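Local coordinates for protein xylosidase (Xanthomonas axonopodis pv. citri, PDB 6XN2) that probably hydrolyses beta-1,4-linked xylo-oligosaccharides, releasing xylose, as a family 43 glycoside hydrolase with a five-bladed beta-propeller catalytic domain, at residues Y63-L68 with W118-A123; Y86-M91 with E99-V104; R253-G258 with L270-G275; H278-A283 with G296-P301. All blocks are in the same frame, centred on the assembly; numbering follows the deposited sequence.

Interaction 1. Residues Y63-L68 with W118-A123. With XYP (beta-D-xylopyranose), chain E.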
loop_
_atom_site.group_PDB
_atom_site.type_symbol
_atom_site.label_atom_id
_atom_site.label_comp_id
_atom_site.label_asym_id
_atom_site.label_seq_id
_atom_site.Cartn_x
_atom_site.Cartn_y
_atom_site.Cartn_z
ATOM N N TYR A 63 2.766 0.435 9.764
ATOM C CA TYR A 63 2.592 -1.000 9.587
ATOM C C TYR A 63 3.202 -1.391 8.247
ATOM O O TYR A 63 2.550 -1.296 7.204
ATOM C CB TYR A 63 1.106 -1.383 9.664
ATOM C CG TYR A 63 0.475 -0.971 10.980
ATOM C CD1 TYR A 63 0.002 0.325 11.174
ATOM C CD2 TYR A 63 0.377 -1.864 12.039
ATOM C CE1 TYR A 63 -0.556 0.715 12.394
ATOM C CE2 TYR A 63 -0.184 -1.482 13.258
ATOM C CZ TYR A 63 -0.644 -0.193 13.430
ATOM O OH TYR A 63 -1.199 0.192 14.644
ATOM N N PRO A 64 4.477 -1.787 8.266
ATOM C CA PRO A 64 5.178 -2.184 7.043
ATOM C C PRO A 64 5.296 -3.704 6.913
ATOM O O PRO A 64 4.970 -4.423 7.866
ATOM C CB PRO A 64 6.552 -1.541 7.226
ATOM C CG PRO A 64 6.779 -1.647 8.727
ATOM C CD PRO A 64 5.409 -1.627 9.400
ATOM N N SER A 65 5.725 -4.181 5.745
ATOM C CA SER A 65 6.164 -5.566 5.596
ATOM C C SER A 65 7.556 -5.715 6.189
ATOM O O SER A 65 8.243 -4.722 6.418
ATOM C CB SER A 65 6.185 -5.989 4.130
ATOM O OG SER A 65 4.900 -5.863 3.561
ATOM N N HIS A 66 7.969 -6.955 6.419
ATOM C CA HIS A 66 9.302 -7.240 6.997
ATOM C C HIS A 66 10.069 -8.164 6.065
ATOM O O HIS A 66 9.839 -9.321 6.120
ATOM C CB HIS A 66 9.187 -7.870 8.380
ATOM C CG HIS A 66 10.518 -8.165 8.975
ATOM N ND1 HIS A 66 10.682 -8.938 10.078
ATOM C CD2 HIS A 66 11.753 -7.785 8.619
ATOM C CE1 HIS A 66 11.949 -9.031 10.369
ATOM N NE2 HIS A 66 12.615 -8.342 9.500
ATOM N N ASP A 67 10.905 -7.601 5.214
ATOM C CA ASP A 67 11.691 -8.352 4.265
ATOM C C ASP A 67 12.736 -9.128 4.988
ATOM O O ASP A 67 13.386 -8.613 5.829
ATOM C CB ASP A 67 12.391 -7.408 3.296
ATOM C CG ASP A 67 11.467 -6.777 2.323
ATOM O OD1 ASP A 67 10.402 -7.311 2.096
ATOM O OD2 ASP A 67 11.823 -5.769 1.758
ATOM N N LEU A 68 12.918 -10.372 4.612
ATOM C CA LEU A 68 13.882 -11.229 5.261
ATOM C C LEU A 68 15.079 -11.556 4.396
ATOM O O LEU A 68 14.933 -11.908 3.279
ATOM C CB LEU A 68 13.220 -12.511 5.689
ATOM C CG LEU A 68 12.143 -12.397 6.723
ATOM C CD1 LEU A 68 11.466 -13.715 6.941
ATOM C CD2 LEU A 68 12.711 -11.853 7.998
ATOM N N TRP A 118 2.556 -10.280 2.955
ATOM C CA TRP A 118 2.825 -9.069 2.199
ATOM C C TRP A 118 2.240 -7.776 2.754
ATOM O O TRP A 118 1.748 -7.766 3.822
ATOM C CB TRP A 118 2.476 -9.305 0.733
ATOM C CG TRP A 118 3.451 -10.229 0.026
ATOM C CD1 TRP A 118 4.427 -10.941 0.579
ATOM C CD2 TRP A 118 3.519 -10.493 -1.372
ATOM N NE1 TRP A 118 5.112 -11.636 -0.367
ATOM C CE2 TRP A 118 4.573 -11.372 -1.578
ATOM C CE3 TRP A 118 2.801 -10.052 -2.470
ATOM C CZ2 TRP A 118 4.920 -11.818 -2.826
ATOM C CZ3 TRP A 118 3.144 -10.503 -3.694
ATOM C CH2 TRP A 118 4.185 -11.372 -3.868
ATOM N N ALA A 119 2.335 -6.700 1.998
ATOM C CA ALA A 119 1.892 -5.373 2.379
ATOM C C ALA A 119 0.626 -5.230 3.215
ATOM O O ALA A 119 -0.414 -5.330 2.709
ATOM C CB ALA A 119 1.777 -4.525 1.153
ATOM N N PRO A 120 0.761 -4.880 4.486
ATOM C CA PRO A 120 -0.411 -4.783 5.338
ATOM C C PRO A 120 -0.913 -3.390 5.616
ATOM O O PRO A 120 -0.353 -2.439 5.182
ATOM C CB PRO A 120 0.119 -5.338 6.638
ATOM C CG PRO A 120 1.487 -4.816 6.680
ATOM C CD PRO A 120 1.983 -4.780 5.273
ATOM N N ASP A 121 -1.995 -3.310 6.366
ATOM C CA ASP A 121 -2.522 -2.017 6.781
ATOM C C ASP A 121 -3.253 -2.196 8.100
ATOM O O ASP A 121 -3.428 -3.319 8.576
ATOM C CB ASP A 121 -3.454 -1.420 5.717
ATOM C CG ASP A 121 -3.657 0.082 5.894
ATOM O OD1 ASP A 121 -2.962 0.680 6.745
ATOM O OD2 ASP A 121 -4.506 0.663 5.185
ATOM N N ALA A 122 -3.677 -1.096 8.702
ATOM C CA ALA A 122 -4.354 -1.177 9.982
ATOM C C ALA A 122 -5.532 -0.225 10.035
ATOM O O ALA A 122 -5.612 0.724 9.253
ATOM C CB ALA A 122 -3.379 -0.886 11.113
ATOM N N ALA A 123 -6.448 -0.504 10.955
ATOM C CA ALA A 123 -7.598 0.349 11.206
ATOM C C ALA A 123 -7.997 0.252 12.669
ATOM O O ALA A 123 -7.652 -0.714 13.353
ATOM C CB ALA A 123 -8.772 -0.039 10.308
HETATM O O1 XYP E . 4.625 -6.943 -5.391
HETATM C C1 XYP E . 4.975 -6.391 -4.143
HETATM C C2 XYP E . 3.726 -6.317 -3.290
HETATM C C3 XYP E . 4.031 -6.137 -1.837
HETATM C C4 XYP E . 5.091 -7.124 -1.394
HETATM C C5 XYP E . 6.300 -6.977 -2.270
HETATM O O2 XYP E . 2.870 -5.247 -3.663
HETATM O O3 XYP E . 2.799 -6.410 -1.240
HETATM O O4 XYP E . 5.481 -6.849 -0.087
HETATM O O5 XYP E . 5.969 -7.226 -3.607
#
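Y63 lays one face of its phenol ring over the methyl group of A122, whose CB sits 3.5 Å from the centroid of the Y63 ring and only 11° off its normal, a CH-pi contact. The ring reaches this place with CG beside the backbone N (chi1 -58°), while its OH is held by the carbonyl of P152. Next along, P120 pushes its pyrrolidine ring against the other backbone: P120 CG lies 3.7 Å from the carbonyl O of Y63. S65 OG packs 3.6 Å from P120 CD, and the hydroxyl's hydrogen bond goes to D50. No hydrogen bond joins the two segments, which run in nearly opposite directions. At the pocket end, A119 N donates to xylose O3 at 3.3 Å, and xylose C4 lies over one face of the W118 indole, toward its rim. The contact is buried where strand 59-67 of one propeller blade faces the start of strand 121-125, the innermost strand of the next; strands 47-56, 85-91 and 128-136 pack around it.

Interaction 2. Residues Y86-M91 with E99-V104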
loop_
_atom_site.group_PDB
_atom_site.type_symbol
_atom_site.label_atom_id
_atom_site.label_comp_id
_atom_site.label_asym_id
_atom_site.label_seq_id
_atom_site.Cartn_x
_atom_site.Cartn_y
_atom_site.Cartn_z
ATOM N N TYR A 86 5.131 -9.493 10.861
ATOM C CA TYR A 86 4.970 -8.084 10.832
ATOM C C TYR A 86 5.419 -7.432 12.113
ATOM O O TYR A 86 5.218 -7.935 13.164
ATOM C CB TYR A 86 3.503 -7.709 10.628
ATOM C CG TYR A 86 2.915 -8.152 9.329
ATOM C CD1 TYR A 86 3.447 -7.751 8.148
ATOM C CD2 TYR A 86 1.833 -8.958 9.294
ATOM C CE1 TYR A 86 2.927 -8.158 6.969
ATOM C CE2 TYR A 86 1.299 -9.372 8.114
ATOM C CZ TYR A 86 1.857 -8.968 6.950
ATOM O OH TYR A 86 1.347 -9.389 5.771
ATOM N N HIS A 87 6.057 -6.293 11.941
ATOM C CA HIS A 87 6.396 -5.451 13.101
ATOM C C HIS A 87 5.528 -4.202 13.053
ATOM O O HIS A 87 4.923 -3.939 12.050
ATOM C CB HIS A 87 7.851 -5.010 13.062
ATOM C CG HIS A 87 8.816 -6.067 13.432
ATOM N ND1 HIS A 87 9.747 -5.894 14.398
ATOM C CD2 HIS A 87 9.004 -7.296 12.953
ATOM C CE1 HIS A 87 10.460 -6.974 14.501
ATOM N NE2 HIS A 87 10.027 -7.833 13.639
ATOM N N VAL A 88 5.496 -3.475 14.149
ATOM C CA VAL A 88 4.837 -2.194 14.174
ATOM C C VAL A 88 5.848 -1.125 14.568
ATOM O O VAL A 88 6.573 -1.315 15.457
ATOM C CB VAL A 88 3.629 -2.170 15.103
ATOM C CG1 VAL A 88 3.007 -0.807 15.131
ATOM C CG2 VAL A 88 2.616 -3.172 14.643
ATOM N N LEU A 89 5.902 -0.024 13.853
ATOM C CA LEU A 89 6.820 1.060 14.171
ATOM C C LEU A 89 6.039 2.277 14.649
ATOM O O LEU A 89 4.872 2.441 14.308
ATOM C CB LEU A 89 7.677 1.418 12.951
ATOM C CG LEU A 89 8.306 0.238 12.205
ATOM C CD1 LEU A 89 9.008 0.695 10.917
ATOM C CD2 LEU A 89 9.277 -0.516 13.092
ATOM N N ARG A 90 6.676 3.131 15.442
ATOM C CA ARG A 90 5.996 4.320 15.935
ATOM C C ARG A 90 6.890 5.560 15.954
ATOM O O ARG A 90 8.075 5.484 16.281
ATOM C CB ARG A 90 5.438 4.064 17.342
ATOM C CG ARG A 90 4.746 5.274 17.977
ATOM C CD ARG A 90 4.115 4.914 19.316
ATOM N NE ARG A 90 5.128 4.492 20.279
ATOM C CZ ARG A 90 4.899 3.676 21.303
ATOM N NH1 ARG A 90 3.685 3.177 21.501
ATOM N NH2 ARG A 90 5.890 3.357 22.125
ATOM N N MET A 91 6.304 6.698 15.597
ATOM C CA MET A 91 6.891 7.997 15.905
ATOM C C MET A 91 5.973 8.676 16.906
ATOM O O MET A 91 4.827 8.989 16.583
ATOM C CB MET A 91 7.057 8.855 14.652
ATOM C CG MET A 91 8.144 8.361 13.720
ATOM S SD MET A 91 8.254 9.361 12.227
ATOM C CE MET A 91 8.749 10.940 12.911
ATOM N N GLU A 99 10.571 4.049 16.643
ATOM C CA GLU A 99 10.654 2.906 17.549
ATOM C C GLU A 99 10.199 1.633 16.859
ATOM O O GLU A 99 9.178 1.627 16.180
ATOM C CB GLU A 99 9.793 3.116 18.797
ATOM C CG GLU A 99 9.695 4.548 19.289
ATOM C CD GLU A 99 8.588 4.727 20.318
ATOM O OE1 GLU A 99 7.770 5.656 20.145
ATOM O OE2 GLU A 99 8.534 3.943 21.294
ATOM N N ASP A 100 10.887 0.539 17.111
ATOM C CA ASP A 100 10.499 -0.754 16.616
ATOM C C ASP A 100 9.766 -1.380 17.786
ATOM O O ASP A 100 10.360 -1.775 18.736
ATOM C CB ASP A 100 11.708 -1.603 16.271
ATOM C CG ASP A 100 11.344 -2.961 15.710
ATOM O OD1 ASP A 100 10.194 -3.353 15.765
ATOM O OD2 ASP A 100 12.221 -3.624 15.200
ATOM N N LEU A 101 8.464 -1.482 17.685
ATOM C CA LEU A 101 7.649 -2.001 18.777
ATOM C C LEU A 101 7.623 -3.528 18.772
ATOM O O LEU A 101 6.930 -4.149 19.576
ATOM C CB LEU A 101 6.229 -1.437 18.705
ATOM C CG LEU A 101 6.166 0.083 18.894
ATOM C CD1 LEU A 101 4.732 0.585 18.919
ATOM C CD2 LEU A 101 6.893 0.475 20.163
ATOM N N GLY A 102 8.390 -4.140 17.899
ATOM C CA GLY A 102 8.484 -5.572 17.860
ATOM C C GLY A 102 7.590 -6.334 16.920
ATOM O O GLY A 102 6.805 -5.770 16.270
ATOM N N GLN A 103 7.759 -7.644 16.903
ATOM C CA GLN A 103 6.948 -8.507 16.023
ATOM C C GLN A 103 5.551 -8.637 16.608
ATOM O O GLN A 103 5.436 -8.883 17.786
ATOM C CB GLN A 103 7.588 -9.872 15.885
ATOM C CG GLN A 103 6.979 -10.676 14.769
ATOM C CD GLN A 103 7.583 -12.046 14.764
ATOM O OE1 GLN A 103 8.668 -12.250 14.259
ATOM N NE2 GLN A 103 6.874 -12.988 15.344
ATOM N N VAL A 104 4.544 -8.484 15.769
ATOM C CA VAL A 104 3.183 -8.543 16.259
ATOM C C VAL A 104 2.295 -9.618 15.686
ATOM O O VAL A 104 1.228 -9.805 16.163
ATOM C CB VAL A 104 2.465 -7.196 16.129
ATOM C CG1 VAL A 104 3.227 -6.112 16.807
ATOM C CG2 VAL A 104 2.208 -6.838 14.699
HETATM O O HOH W 1 11.263 -10.605 13.897
#
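H87 to R90 pair antiparallel with E99 to Q103, the segment axes 4.5 Å apart at closest approach, with a beta bulge shifting the register by one residue between H87 and L89 and V104 N bonding Y86 O at one end. At the other, R90 bends at chi3 (63°) and grips E99 side-on in a salt bridge: R90 NE meets E99 OE1 at 2.9 Å and R90 NH2 meets E99 OE2 at 2.8 Å. L101 lies over one face of this guanidinium, whose NH1 bonds to Y61. Around the bulge, H87 ND1 donates in its ring plane to the syn lone pair of D100 OD1, at 2.9 Å. The same oxygen accepts G102 N from above the carboxylate plane, forming an Asx turn, while D100 OD2 is bonded by H45. A water joins H87 NE2 to Q103 OE1. On the side away from H87 and D100, V88 CG2 touches V104 CG2 at 3.7 Å. This hairpin forms the outer two strands of a four-stranded blade, beside strand 59-67.

Interaction 3. Residues R253-G258 with L270-G275; sequences RRFFEG and LSYSTG. With XYP (beta-D-xylopyranose), chain E.
Y272 directs its phenol along the incoming loop and donates from OH to the carbonyl O of R253 at 2.7 Å. With chi1 at 54°, its CG lies between the backbone N and the carbonyl carbon, which turns the ring toward 253-258. F255 brings its edge toward the Y272 face in an offset edge-to-face pair, centroids 5.9 Å apart and planes at 62°. S273 pairs with E257 through S273 N to E257 O, 3.1 Å, and its own carbonyl O receives F256 N at 3.1 Å and, weakly, E257 N. F256 and E257 thus both face S273, the definition of a classic beta bulge. The S273 hydroxyl accepts G275 N, an ST turn, and a water bridges S273 OG and E257 OE2. T274 O is reached by R254 NH1 at 3.0 Å, the donor lying above the carbonyl plane; R254 NH2 has a salt bridge to D276. G275 then passes across one face of the F256 ring in a CH-pi contact, its CA 3.5 Å from the centroid. E257 OE1 accepts a hydrogen bond from xylose O1 at 2.9 Å. The arrangement is a classic beta bulge at the start of the 257-264/267-273 hairpin, which brings E257 as a xylose-binding residue into the family 43 sugar pocket at the centre of the propeller.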
loop_
_atom_site.group_PDB
_atom_site.type_symbol
_atom_site.label_atom_id
_atom_site.label_comp_id
_atom_site.label_asym_id
_atom_site.label_seq_id
_atom_site.Cartn_x
_atom_site.Cartn_y
_atom_site.Cartn_z
ATOM N N ARG A 253 0.137 5.025 -16.611
ATOM C CA ARG A 253 -0.882 5.427 -15.666
ATOM C C ARG A 253 -1.786 4.360 -15.037
ATOM O O ARG A 253 -2.294 4.568 -13.990
ATOM C CB ARG A 253 -1.766 6.479 -16.317
ATOM C CG ARG A 253 -1.026 7.616 -16.969
ATOM C CD ARG A 253 -1.951 8.663 -17.512
ATOM N NE ARG A 253 -2.607 8.206 -18.702
ATOM C CZ ARG A 253 -3.474 8.913 -19.385
ATOM N NH1 ARG A 253 -3.782 10.115 -18.999
ATOM N NH2 ARG A 253 -4.022 8.410 -20.447
ATOM N N ARG A 254 -1.985 3.239 -15.714
ATOM C CA ARG A 254 -2.934 2.222 -15.206
ATOM C C ARG A 254 -2.457 1.600 -13.893
ATOM O O ARG A 254 -1.282 1.460 -13.693
ATOM C CB ARG A 254 -3.252 1.162 -16.258
ATOM C CG ARG A 254 -2.099 0.241 -16.598
ATOM C CD ARG A 254 -1.978 -0.939 -15.701
ATOM N NE ARG A 254 -0.859 -1.766 -16.080
ATOM C CZ ARG A 254 0.379 -1.543 -15.703
ATOM N NH1 ARG A 254 0.656 -0.508 -14.944
ATOM N NH2 ARG A 254 1.340 -2.347 -16.077
ATOM N N PHE A 255 -3.413 1.220 -13.062
ATOM C CA PHE A 255 -3.172 0.599 -11.779
ATOM C C PHE A 255 -2.411 -0.711 -11.830
ATOM O O PHE A 255 -2.692 -1.525 -12.623
ATOM C CB PHE A 255 -4.509 0.412 -11.067
ATOM C CG PHE A 255 -4.424 -0.406 -9.825
ATOM C CD1 PHE A 255 -4.062 0.159 -8.649
ATOM C CD2 PHE A 255 -4.685 -1.736 -9.857
ATOM C CE1 PHE A 255 -3.968 -0.573 -7.514
ATOM C CE2 PHE A 255 -4.591 -2.485 -8.721
ATOM C CZ PHE A 255 -4.226 -1.898 -7.545
ATOM N N PHE A 256 -1.430 -0.887 -10.960
ATOM C CA PHE A 256 -0.666 -2.109 -10.874
ATOM C C PHE A 256 -0.858 -2.774 -9.531
ATOM O O PHE A 256 -1.259 -3.881 -9.498
ATOM C CB PHE A 256 0.797 -1.871 -11.095
ATOM C CG PHE A 256 1.621 -3.110 -11.225
ATOM C CD1 PHE A 256 2.220 -3.672 -10.138
ATOM C CD2 PHE A 256 1.870 -3.662 -12.455
ATOM C CE1 PHE A 256 3.007 -4.770 -10.260
ATOM C CE2 PHE A 256 2.657 -4.758 -12.577
ATOM C CZ PHE A 256 3.227 -5.313 -11.483
ATOM N N GLU A 257 -0.561 -2.077 -8.447
ATOM C CA GLU A 257 -0.706 -2.592 -7.098
ATOM C C GLU A 257 -0.714 -1.497 -6.027
ATOM O O GLU A 257 -0.650 -0.356 -6.329
ATOM C CB GLU A 257 0.374 -3.619 -6.761
ATOM C CG GLU A 257 1.761 -3.081 -6.537
ATOM C CD GLU A 257 2.858 -4.130 -6.672
ATOM O OE1 GLU A 257 2.579 -5.303 -6.720
ATOM O OE2 GLU A 257 4.027 -3.777 -6.688
ATOM N N GLY A 258 -0.898 -1.910 -4.787
ATOM C CA GLY A 258 -0.801 -1.035 -3.626
ATOM C C GLY A 258 -1.649 0.226 -3.571
ATOM O O GLY A 258 -1.100 1.324 -3.406
ATOM N N LEU A 270 -7.077 8.724 -4.620
ATOM C CA LEU A 270 -6.598 7.361 -4.802
ATOM C C LEU A 270 -5.190 7.404 -5.365
ATOM O O LEU A 270 -4.977 7.975 -6.427
ATOM C CB LEU A 270 -7.510 6.576 -5.751
ATOM C CG LEU A 270 -6.945 5.232 -6.207
ATOM C CD1 LEU A 270 -6.910 4.283 -5.016
ATOM C CD2 LEU A 270 -7.772 4.655 -7.343
ATOM N N SER A 271 -4.230 6.810 -4.663
ATOM C CA SER A 271 -2.868 6.729 -5.180
ATOM C C SER A 271 -2.422 5.269 -5.214
ATOM O O SER A 271 -2.949 4.434 -4.477
ATOM C CB SER A 271 -1.907 7.600 -4.354
ATOM O OG SER A 271 -2.043 7.386 -2.953
ATOM N N TYR A 272 -1.504 4.967 -6.111
ATOM C CA TYR A 272 -1.093 3.623 -6.368
ATOM C C TYR A 272 0.186 3.485 -7.165
ATOM O O TYR A 272 0.627 4.395 -7.762
ATOM C CB TYR A 272 -2.178 2.976 -7.224
ATOM C CG TYR A 272 -2.499 3.735 -8.472
ATOM C CD1 TYR A 272 -1.821 3.501 -9.639
ATOM C CD2 TYR A 272 -3.459 4.675 -8.483
ATOM C CE1 TYR A 272 -2.091 4.184 -10.768
ATOM C CE2 TYR A 272 -3.745 5.370 -9.612
ATOM C CZ TYR A 272 -3.051 5.116 -10.763
ATOM O OH TYR A 272 -3.332 5.797 -11.878
ATOM N N SER A 273 0.723 2.292 -7.201
ATOM C CA SER A 273 1.917 2.007 -7.939
ATOM C C SER A 273 1.568 1.597 -9.357
ATOM O O SER A 273 0.582 0.982 -9.560
ATOM C CB SER A 273 2.653 0.901 -7.261
ATOM O OG SER A 273 3.580 0.304 -8.100
ATOM N N THR A 274 2.387 1.976 -10.311
ATOM C CA THR A 274 2.189 1.617 -11.699
ATOM C C THR A 274 3.037 0.443 -12.116
ATOM O O THR A 274 3.076 0.059 -13.239
ATOM C CB THR A 274 2.466 2.748 -12.653
ATOM O OG1 THR A 274 3.822 3.110 -12.555
ATOM C CG2 THR A 274 1.588 3.906 -12.372
ATOM N N GLY A 275 3.716 -0.120 -11.170
ATOM C CA GLY A 275 4.498 -1.321 -11.407
ATOM C C GLY A 275 5.677 -1.185 -12.354
ATOM O O GLY A 275 6.763 -0.746 -11.948
HETATM O O1 XYP E . 4.625 -6.943 -5.391
HETATM C C1 XYP E . 4.975 -6.391 -4.143
HETATM C C2 XYP E . 3.726 -6.317 -3.290
HETATM C C3 XYP E . 4.031 -6.137 -1.837
HETATM C C4 XYP E . 5.091 -7.124 -1.394
HETATM C C5 XYP E . 6.300 -6.977 -2.270
HETATM O O2 XYP E . 2.870 -5.247 -3.663
HETATM O O3 XYP E . 2.799 -6.410 -1.240
HETATM O O4 XYP E . 5.481 -6.849 -0.087
HETATM O O5 XYP E . 5.969 -7.226 -3.607
HETATM O O HOH W 2 5.506 -1.753 -7.438
#

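Interaction 4. Residues H278-A283 with G296-P301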
loop_
_atom_site.group_PDB
_atom_site.type_symbol
_atom_site.label_atom_id
_atom_site.label_comp_id
_atom_site.label_asym_id
_atom_site.label_seq_id
_atom_site.Cartn_x
_atom_site.Cartn_y
_atom_site.Cartn_z
ATOM N N HIS A 278 7.210 2.147 -12.631
ATOM C CA HIS A 278 7.755 2.589 -11.378
ATOM C C HIS A 278 7.354 3.851 -10.692
ATOM O O HIS A 278 8.138 4.396 -9.987
ATOM C CB HIS A 278 9.271 2.508 -11.460
ATOM C CG HIS A 278 9.759 1.220 -12.006
ATOM N ND1 HIS A 278 10.129 0.161 -11.224
ATOM C CD2 HIS A 278 9.890 0.803 -13.275
ATOM C CE1 HIS A 278 10.500 -0.833 -11.995
ATOM N NE2 HIS A 278 10.359 -0.468 -13.237
ATOM N N ARG A 279 6.125 4.287 -10.860
ATOM C CA ARG A 279 5.681 5.443 -10.163
ATOM C C ARG A 279 4.528 5.243 -9.252
ATOM O O ARG A 279 3.838 4.302 -9.349
ATOM C CB ARG A 279 5.207 6.510 -11.098
ATOM C CG ARG A 279 5.717 6.440 -12.491
ATOM C CD ARG A 279 4.669 7.076 -13.355
ATOM N NE ARG A 279 4.976 6.923 -14.726
ATOM C CZ ARG A 279 4.401 7.583 -15.699
ATOM N NH1 ARG A 279 3.455 8.456 -15.463
ATOM N NH2 ARG A 279 4.799 7.354 -16.932
ATOM N N ILE A 280 4.373 6.189 -8.356
ATOM C CA ILE A 280 3.210 6.242 -7.557
ATOM C C ILE A 280 2.423 7.336 -8.241
ATOM O O ILE A 280 2.877 8.420 -8.360
ATOM C CB ILE A 280 3.412 6.632 -6.104
ATOM C CG1 ILE A 280 4.336 5.669 -5.410
ATOM C CG2 ILE A 280 2.085 6.582 -5.406
ATOM C CD1 ILE A 280 3.854 4.267 -5.396
ATOM N N CYS A 281 1.264 7.002 -8.754
ATOM C CA CYS A 281 0.389 7.961 -9.396
ATOM C C CYS A 281 -0.825 8.237 -8.532
ATOM O O CYS A 281 -1.050 7.551 -7.643
ATOM C CB CYS A 281 -0.081 7.417 -10.717
ATOM S SG CYS A 281 1.164 7.447 -11.998
ATOM N N TYR A 282 -1.573 9.279 -8.784
ATOM C CA TYR A 282 -2.784 9.500 -8.020
ATOM C C TYR A 282 -3.911 10.006 -8.903
ATOM O O TYR A 282 -3.692 10.528 -10.002
ATOM C CB TYR A 282 -2.534 10.461 -6.843
ATOM C CG TYR A 282 -2.422 11.925 -7.211
ATOM C CD1 TYR A 282 -1.293 12.414 -7.860
ATOM C CD2 TYR A 282 -3.431 12.822 -6.885
ATOM C CE1 TYR A 282 -1.183 13.752 -8.191
ATOM C CE2 TYR A 282 -3.332 14.160 -7.214
ATOM C CZ TYR A 282 -2.205 14.621 -7.862
ATOM O OH TYR A 282 -2.097 15.953 -8.199
ATOM N N ALA A 283 -5.123 9.797 -8.406
ATOM C CA ALA A 283 -6.353 10.200 -9.070
ATOM C C ALA A 283 -7.335 10.679 -8.009
ATOM O O ALA A 283 -7.204 10.325 -6.838
ATOM C CB ALA A 283 -6.941 9.047 -9.867
ATOM N N GLY A 296 -1.821 12.765 -11.858
ATOM C CA GLY A 296 -0.419 12.765 -12.238
ATOM C C GLY A 296 0.453 11.853 -11.400
ATOM O O GLY A 296 -0.055 10.990 -10.677
ATOM N N VAL A 297 1.757 12.038 -11.467
ATOM C CA VAL A 297 2.729 11.264 -10.745
ATOM C C VAL A 297 3.009 11.896 -9.406
ATOM O O VAL A 297 3.287 13.043 -9.312
ATOM C CB VAL A 297 4.043 11.180 -11.520
ATOM C CG1 VAL A 297 5.089 10.449 -10.756
ATOM C CG2 VAL A 297 3.849 10.550 -12.867
ATOM N N LEU A 298 2.976 11.085 -8.382
ATOM C CA LEU A 298 3.149 11.540 -7.019
ATOM C C LEU A 298 4.569 11.234 -6.525
ATOM O O LEU A 298 5.185 12.036 -5.821
ATOM C CB LEU A 298 2.087 10.871 -6.147
ATOM C CG LEU A 298 1.895 11.270 -4.700
ATOM C CD1 LEU A 298 0.420 11.132 -4.395
ATOM C CD2 LEU A 298 2.710 10.361 -3.812
ATOM N N LEU A 299 5.091 10.114 -6.949
ATOM C CA LEU A 299 6.427 9.743 -6.617
ATOM C C LEU A 299 7.135 9.265 -7.853
ATOM O O LEU A 299 6.695 8.379 -8.485
ATOM C CB LEU A 299 6.475 8.661 -5.541
ATOM C CG LEU A 299 7.826 8.178 -5.023
ATOM C CD1 LEU A 299 8.608 9.256 -4.318
ATOM C CD2 LEU A 299 7.699 6.979 -4.116
ATOM N N ALA A 300 8.343 9.739 -8.069
ATOM C CA ALA A 300 9.161 9.265 -9.159
ATOM C C ALA A 300 9.799 7.930 -8.803
ATOM O O ALA A 300 9.784 7.492 -7.693
ATOM C CB ALA A 300 10.223 10.270 -9.497
ATOM N N PRO A 301 10.400 7.284 -9.787
ATOM C CA PRO A 301 10.962 5.973 -9.537
ATOM C C PRO A 301 11.973 5.855 -8.435
ATOM O O PRO A 301 12.803 6.680 -8.304
ATOM C CB PRO A 301 11.567 5.607 -10.880
ATOM C CG PRO A 301 10.778 6.354 -11.862
ATOM C CD PRO A 301 10.435 7.633 -11.207
HETATM O O HOH W 3 8.414 5.137 -7.438
#
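A beta hairpin of strands 280-285 and 292-299 is interrupted here by a classic beta bulge, with L298 and L299 both opposite I280. The I280 carbonyl O takes both N-H groups in its plane: L298 N at 2.7 Å and L299 N at 3.1 Å. I280 N returns a bond to L299 O, and Y282 N donates to G296 O at 3.0 Å, making I280-L299 and Y282-G296 hydrogen-bonded pairs. The extra residue sends the side chains of L298 and L299 along different parts of I280. L299 CB packs 3.7 Å from I280 CG1, whereas L298 points CD2 at the other branch, CG2. L298 CG is anti to the backbone N (chi1 -172°), and its CD1 lies 3.9 Å from Y282 CB, the two side chains crossing at about a right angle. The Y282 hydroxyl bonds to the backbone N of I350. On the other face, the long R279 side chain runs across V297, whose CG2 lies 3.4 Å from R279 NH1; C281 SG lies near the same methyl. Where strand pairing has ended, a water donates to both H278 O and A300 O, and P301 CB rests 3.9 Å from H278 CB. H278 is itself stacked on W364 and bonded through ND1 to W305 O. The bulge of this propeller-blade hairpin thus coincides with a corner that the chain turns at L298.

Overall arrangement
Along the chain, interaction 2 lies within the span between the two segments of interaction 1; interactions 3 and 4 follow in series. Interactions 1 and 2, with centres about 10 Å apart, share the sheet of strands 59-67 and 85-91 and touch directly, Y86 OH bonding to W118 O. Interactions 3 and 4, centres about 8 Å apart, share strands 267-273 and 280-285, joined by backbone bonds. Interaction 2 lies across the chain's centre from both, about 26 and 27 Å away between centres. Interactions 1 and 3, about 18 Å apart between centres, both touch the xylose, so separate propeller blades contribute to one central pocket.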